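Local coordinates for cytosine-specific methyltransferase (Escherichia coli O157:H7 EDL933, PDB 3G7U), which probably transfers a methyl group from S-adenosyl-L-methionine to the C5 position of cytosine in DNA, at residues A[101-115]-A[131-145]. Residues are numbered along the deposited sequence; the frame is centred on the assembly and turned at random. Where two conformers were deposited one is given.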
loop_
_atom_site.group_PDB
_atom_site.type_symbol
_atom_site.label_atom_id
_atom_site.label_comp_id
_atom_site.label_asym_id
_atom_site.label_seq_id
_atom_site.Cartn_x
_atom_site.Cartn_y
_atom_site.Cartn_z
ATOM N N MET A 101 18.015 -1.515 9.830
ATOM C CA MET A 101 18.823 -0.589 10.618
ATOM C C MET A 101 19.145 0.708 9.870
ATOM O O MET A 101 19.227 1.767 10.496
ATOM C CB MET A 101 20.125 -1.266 11.040
ATOM C CG MET A 101 20.003 -2.306 12.185
ATOM S SD MET A 101 19.282 -1.675 13.722
ATOM C CE MET A 101 19.973 -0.019 13.900
ATOM N N HIS A 102 19.290 0.623 8.542
ATOM C CA HIS A 102 19.539 1.819 7.690
ATOM C C HIS A 102 18.362 2.759 7.644
ATOM O O HIS A 102 18.541 3.976 7.536
ATOM C CB HIS A 102 19.905 1.406 6.259
ATOM C CG HIS A 102 21.265 0.802 6.130
ATOM N ND1 HIS A 102 22.409 1.457 6.524
ATOM C CD2 HIS A 102 21.664 -0.407 5.669
ATOM C CE1 HIS A 102 23.455 0.685 6.293
ATOM N NE2 HIS A 102 23.030 -0.459 5.790
ATOM N N PHE A 103 17.140 2.219 7.701
ATOM C CA PHE A 103 15.959 3.072 7.805
ATOM C C PHE A 103 16.106 3.978 9.020
ATOM O O PHE A 103 15.883 5.200 8.953
ATOM C CB PHE A 103 14.635 2.255 7.928
ATOM C CG PHE A 103 13.379 3.097 8.027
ATOM C CD1 PHE A 103 12.711 3.480 6.883
ATOM C CD2 PHE A 103 12.824 3.442 9.274
ATOM C CE1 PHE A 103 11.566 4.239 6.974
ATOM C CE2 PHE A 103 11.694 4.200 9.372
ATOM C CZ PHE A 103 11.051 4.596 8.234
ATOM N N TYR A 104 16.400 3.361 10.149
ATOM C CA TYR A 104 16.465 4.082 11.407
ATOM C C TYR A 104 17.730 4.953 11.491
ATOM O O TYR A 104 17.685 5.994 12.114
ATOM C CB TYR A 104 16.326 3.145 12.610
ATOM C CG TYR A 104 14.888 2.694 12.718
ATOM C CD1 TYR A 104 13.945 3.517 13.285
ATOM C CD2 TYR A 104 14.475 1.461 12.194
ATOM C CE1 TYR A 104 12.591 3.156 13.346
ATOM C CE2 TYR A 104 13.121 1.069 12.272
ATOM C CZ TYR A 104 12.203 1.915 12.845
ATOM O OH TYR A 104 10.879 1.561 12.932
ATOM N N ARG A 105 18.793 4.533 10.827
ATOM C CA ARG A 105 19.980 5.408 10.712
ATOM C C ARG A 105 19.613 6.694 9.998
ATOM O O ARG A 105 19.976 7.789 10.435
ATOM C CB ARG A 105 21.143 4.688 10.031
ATOM C CG ARG A 105 22.335 5.581 9.744
ATOM C CD ARG A 105 23.461 4.834 9.012
ATOM N NE ARG A 105 23.051 4.240 7.725
ATOM C CZ ARG A 105 22.866 4.916 6.586
ATOM N NH1 ARG A 105 23.049 6.239 6.545
ATOM N NH2 ARG A 105 22.497 4.273 5.470
ATOM N N LEU A 106 18.875 6.574 8.897
ATOM C CA LEU A 106 18.444 7.737 8.126
ATOM C C LEU A 106 17.526 8.641 8.901
ATOM O O LEU A 106 17.621 9.852 8.801
ATOM C CB LEU A 106 17.812 7.310 6.798
ATOM C CG LEU A 106 18.816 6.776 5.784
ATOM C CD1 LEU A 106 18.105 6.261 4.544
ATOM C CD2 LEU A 106 19.757 7.926 5.376
ATOM N N VAL A 107 16.609 8.075 9.677
ATOM C CA VAL A 107 15.771 8.900 10.534
ATOM C C VAL A 107 16.646 9.729 11.540
ATOM O O VAL A 107 16.411 10.921 11.786
ATOM C CB VAL A 107 14.731 8.042 11.299
ATOM C CG1 VAL A 107 14.079 8.869 12.390
ATOM C CG2 VAL A 107 13.657 7.486 10.317
ATOM N N SER A 108 17.626 9.057 12.101
ATOM C CA SER A 108 18.488 9.639 13.114
ATOM C C SER A 108 19.310 10.783 12.489
ATOM O O SER A 108 19.403 11.874 13.057
ATOM C CB SER A 108 19.434 8.563 13.624
ATOM O OG SER A 108 20.207 9.096 14.685
ATOM N N GLU A 109 19.850 10.519 11.298
ATOM C CA GLU A 109 20.687 11.490 10.570
ATOM C C GLU A 109 19.867 12.669 10.060
ATOM O O GLU A 109 20.317 13.821 10.079
ATOM C CB GLU A 109 21.392 10.789 9.405
ATOM C CG GLU A 109 22.465 9.751 9.788
ATOM C CD GLU A 109 23.066 9.120 8.566
ATOM O OE1 GLU A 109 22.637 9.534 7.470
ATOM O OE2 GLU A 109 23.967 8.254 8.665
ATOM N N LEU A 110 18.654 12.406 9.573
ATOM C CA LEU A 110 17.852 13.472 8.993
ATOM C C LEU A 110 16.995 14.252 9.964
ATOM O O LEU A 110 16.567 15.364 9.641
ATOM C CB LEU A 110 16.992 12.978 7.829
ATOM C CG LEU A 110 17.737 12.650 6.520
ATOM C CD1 LEU A 110 16.906 11.775 5.577
ATOM C CD2 LEU A 110 18.117 13.970 5.832
ATOM N N GLN A 111 16.733 13.675 11.133
ATOM C CA GLN A 111 15.901 14.345 12.152
ATOM C C GLN A 111 14.554 14.906 11.655
ATOM O O GLN A 111 14.274 16.083 11.853
ATOM C CB GLN A 111 16.716 15.454 12.896
ATOM C CG GLN A 111 17.947 14.915 13.612
ATOM C CD GLN A 111 17.583 14.241 14.920
ATOM O OE1 GLN A 111 16.843 14.810 15.716
ATOM N NE2 GLN A 111 18.102 13.036 15.149
ATOM N N PRO A 112 13.689 14.061 11.035
ATOM C CA PRO A 112 12.397 14.584 10.647
ATOM C C PRO A 112 11.510 14.879 11.868
ATOM O O PRO A 112 11.806 14.372 12.956
ATOM C CB PRO A 112 11.771 13.394 9.891
ATOM C CG PRO A 112 12.418 12.183 10.499
ATOM C CD PRO A 112 13.842 12.635 10.679
ATOM N N LEU A 113 10.431 15.635 11.663
ATOM C CA LEU A 113 9.430 15.855 12.725
ATOM C C LEU A 113 8.817 14.527 13.174
ATOM O O LEU A 113 8.507 14.355 14.333
ATOM C CB LEU A 113 8.326 16.793 12.249
ATOM C CG LEU A 113 8.816 18.198 11.829
ATOM C CD1 LEU A 113 7.650 19.060 11.418
ATOM C CD2 LEU A 113 9.703 18.862 12.919
ATOM N N PHE A 114 8.675 13.580 12.251
ATOM C CA PHE A 114 8.149 12.262 12.640
ATOM C C PHE A 114 8.706 11.157 11.737
ATOM O O PHE A 114 9.235 11.433 10.639
ATOM C CB PHE A 114 6.615 12.299 12.608
ATOM C CG PHE A 114 6.020 12.188 11.231
ATOM C CD1 PHE A 114 5.652 10.942 10.723
ATOM C CD2 PHE A 114 5.770 13.320 10.457
ATOM C CE1 PHE A 114 5.097 10.820 9.455
ATOM C CE2 PHE A 114 5.199 13.214 9.181
ATOM C CZ PHE A 114 4.849 11.971 8.681
ATOM N N PHE A 115 8.629 9.909 12.207
ATOM C CA PHE A 115 8.821 8.769 11.307
ATOM C C PHE A 115 7.618 7.841 11.415
ATOM O O PHE A 115 6.930 7.814 12.452
ATOM C CB PHE A 115 10.124 8.013 11.575
ATOM C CG PHE A 115 10.183 7.299 12.899
ATOM C CD1 PHE A 115 9.683 5.983 13.039
ATOM C CD2 PHE A 115 10.775 7.905 14.003
ATOM C CE1 PHE A 115 9.766 5.314 14.234
ATOM C CE2 PHE A 115 10.864 7.234 15.201
ATOM C CZ PHE A 115 10.345 5.938 15.332
ATOM N N ILE A 131 18.114 -6.229 17.105
ATOM C CA ILE A 131 18.084 -5.181 16.083
ATOM C C ILE A 131 16.975 -4.157 16.296
ATOM O O ILE A 131 17.188 -2.997 15.989
ATOM C CB ILE A 131 18.099 -5.722 14.617
ATOM C CG1 ILE A 131 16.808 -6.456 14.265
ATOM C CG2 ILE A 131 19.316 -6.635 14.376
ATOM C CD1 ILE A 131 16.566 -6.576 12.772
ATOM N N ARG A 132 15.811 -4.561 16.826
ATOM C CA ARG A 132 14.758 -3.596 17.158
ATOM C C ARG A 132 15.188 -2.684 18.313
ATOM O O ARG A 132 14.833 -1.512 18.309
ATOM C CB ARG A 132 13.413 -4.267 17.493
ATOM C CG ARG A 132 12.729 -4.978 16.333
ATOM C CD ARG A 132 11.242 -5.257 16.621
ATOM N NE ARG A 132 11.069 -5.706 18.004
ATOM C CZ ARG A 132 11.207 -6.962 18.437
ATOM N NH1 ARG A 132 11.491 -7.950 17.602
ATOM N NH2 ARG A 132 11.065 -7.229 19.723
ATOM N N ASN A 133 15.907 -3.239 19.298
ATOM C CA ASN A 133 16.399 -2.437 20.413
ATOM C C ASN A 133 17.482 -1.456 19.917
ATOM O O ASN A 133 17.437 -0.274 20.272
ATOM C CB ASN A 133 16.890 -3.307 21.597
ATOM C CG ASN A 133 15.732 -3.951 22.412
ATOM O OD1 ASN A 133 15.974 -4.791 23.284
ATOM N ND2 ASN A 133 14.488 -3.561 22.126
ATOM N N LYS A 134 18.402 -1.947 19.081
ATOM C CA LYS A 134 19.450 -1.148 18.441
ATOM C C LYS A 134 18.870 0.014 17.606
ATOM O O LYS A 134 19.386 1.138 17.644
ATOM C CB LYS A 134 20.354 -2.051 17.589
ATOM C CG LYS A 134 21.708 -1.460 17.244
ATOM C CD LYS A 134 22.466 -2.379 16.285
ATOM C CE LYS A 134 23.806 -1.766 15.823
ATOM N NZ LYS A 134 23.683 -0.768 14.702
ATOM N N ALA A 135 17.774 -0.254 16.896
ATOM C CA ALA A 135 17.040 0.764 16.145
ATOM C C ALA A 135 16.274 1.765 17.022
ATOM O O ALA A 135 16.225 2.960 16.704
ATOM C CB ALA A 135 16.101 0.089 15.167
ATOM N N PHE A 136 15.666 1.274 18.108
ATOM C CA PHE A 136 14.979 2.100 19.110
ATOM C C PHE A 136 16.009 3.063 19.707
ATOM O O PHE A 136 15.715 4.237 19.879
ATOM C CB PHE A 136 14.404 1.195 20.213
ATOM C CG PHE A 136 13.379 1.855 21.149
ATOM C CD1 PHE A 136 13.783 2.635 22.229
ATOM C CD2 PHE A 136 12.005 1.592 21.000
ATOM C CE1 PHE A 136 12.844 3.198 23.111
ATOM C CE2 PHE A 136 11.048 2.140 21.878
ATOM C CZ PHE A 136 11.469 2.948 22.936
ATOM N N ASN A 137 17.208 2.553 19.984
ATOM C CA ASN A 137 18.305 3.343 20.543
ATOM C C ASN A 137 18.757 4.508 19.683
ATOM O O ASN A 137 19.160 5.535 20.217
ATOM C CB ASN A 137 19.536 2.465 20.799
ATOM C CG ASN A 137 19.386 1.573 22.010
ATOM O OD1 ASN A 137 18.495 1.767 22.842
ATOM N ND2 ASN A 137 20.261 0.574 22.110
ATOM N N LEU A 138 18.718 4.333 18.364
ATOM C CA LEU A 138 19.181 5.350 17.421
ATOM C C LEU A 138 18.265 6.529 17.444
ATOM O O LEU A 138 18.669 7.667 17.118
ATOM C CB LEU A 138 19.234 4.810 15.992
ATOM C CG LEU A 138 20.459 4.024 15.566
ATOM C CD1 LEU A 138 20.303 3.554 14.137
ATOM C CD2 LEU A 138 21.704 4.882 15.712
ATOM N N VAL A 139 17.018 6.279 17.826
ATOM C CA VAL A 139 16.005 7.321 17.752
ATOM C C VAL A 139 15.414 7.750 19.096
ATOM O O VAL A 139 14.810 8.796 19.173
ATOM C CB VAL A 139 14.878 7.009 16.695
ATOM C CG1 VAL A 139 15.456 7.000 15.292
ATOM C CG2 VAL A 139 14.203 5.689 16.965
ATOM N N SER A 140 15.591 6.955 20.146
ATOM C CA SER A 140 14.876 7.208 21.427
ATOM C C SER A 140 15.354 8.446 22.156
ATOM O O SER A 140 14.613 8.994 22.970
ATOM C CB SER A 140 14.965 6.017 22.390
ATOM O OG SER A 140 16.313 5.604 22.543
ATOM N N GLY A 141 16.590 8.862 21.859
ATOM C CA GLY A 141 17.128 10.128 22.331
ATOM C C GLY A 141 16.342 11.328 21.857
ATOM O O GLY A 141 16.101 12.247 22.639
ATOM N N ASP A 142 15.905 11.319 20.594
ATOM C CA ASP A 142 15.276 12.486 19.993
ATOM C C ASP A 142 13.783 12.356 19.739
ATOM O O ASP A 142 13.097 13.333 19.411
ATOM C CB ASP A 142 16.001 12.799 18.681
ATOM C CG ASP A 142 17.485 13.076 18.894
ATOM O OD1 ASP A 142 17.805 14.022 19.651
ATOM O OD2 ASP A 142 18.318 12.346 18.309
ATOM N N TYR A 143 13.266 11.128 19.881
ATOM C CA TYR A 143 11.849 10.864 19.546
ATOM C C TYR A 143 11.021 10.279 20.696
ATOM O O TYR A 143 11.501 9.438 21.442
ATOM C CB TYR A 143 11.773 9.885 18.323
ATOM C CG TYR A 143 12.265 10.591 17.073
ATOM C CD1 TYR A 143 11.390 11.338 16.312
ATOM C CD2 TYR A 143 13.616 10.564 16.712
ATOM C CE1 TYR A 143 11.828 12.068 15.193
ATOM C CE2 TYR A 143 14.068 11.261 15.588
ATOM C CZ TYR A 143 13.171 12.011 14.860
ATOM O OH TYR A 143 13.610 12.716 13.783
ATOM N N ASP A 144 9.777 10.714 20.774
ATOM C CA ASP A 144 8.732 10.022 21.545
ATOM C C ASP A 144 8.229 8.869 20.659
ATOM O O ASP A 144 7.582 9.111 19.659
ATOM C CB ASP A 144 7.596 10.994 21.829
ATOM C CG ASP A 144 7.975 12.058 22.881
ATOM O OD1 ASP A 144 8.781 11.737 23.789
ATOM O OD2 ASP A 144 7.470 13.207 22.784
ATOM N N ILE A 145 8.565 7.648 21.046
ATOM C CA ILE A 145 8.290 6.451 20.249
ATOM C C ILE A 145 6.989 5.847 20.796
ATOM O O ILE A 145 6.866 5.634 21.999
ATOM C CB ILE A 145 9.466 5.467 20.318
ATOM C CG1 ILE A 145 10.724 6.117 19.729
ATOM C CG2 ILE A 145 9.158 4.184 19.530
ATOM C CD1 ILE A 145 11.974 5.313 19.968
HETATM O O HOH W 1 18.140 10.171 16.621
#
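M101 of helix 101-110 packs as a knob into a hole formed by I131, K134, A135 and L138 of helix 131-140, joining two neighbouring, nearly parallel helices of the Rossmann-like class I methyltransferase fold. The axes of these segments approach to 8.9 Å, with an angle of 7° between their directions, and each leads into a strand of the central sheet, 114-119 and 143-152, the latter an edge strand of the sheet within this chain. The thioether of M101, bent at chi2 and chi3, folds over the partner helix so that CE meets L138 CD1 at 3.6 Å. I131, at this end of the contact, has its side chain near C81, the predicted catalytic cysteine.

Further along, A135 CB packs against the Y104 ring, 3.7 Å from Y104 CD2. V139 then fits between V107 and F115: CG1 faces V107 CG1, while CG2 reaches the F115 ring. F115 in turn presents its edge to one face of Y143 in a T-shaped pair, with centroids 5.6 Å apart and planes at 73°, and its CZ borders I145.

Polar contacts gather around Q111, just past helix 101-110. The Q111 side chain, on a residue with positive phi, bends back at chi2 (-78°), bringing NE2 to S108 O of its own segment, in the carbonyl plane, at 2.7 Å. The same nitrogen donates to D142 OD2 at 3.2 Å, from above the carboxylate plane, with the amide turned almost perpendicular to it. A water within hydrogen-bonding distance of S108 OG, L138 O and D142 OD2 links the two segments, while K171 of strand 163-171 binds Q111 OE1. The hydroxyl of the buried Y143 donates to P112 O at 2.6 Å, in the carbonyl plane and on a lone pair.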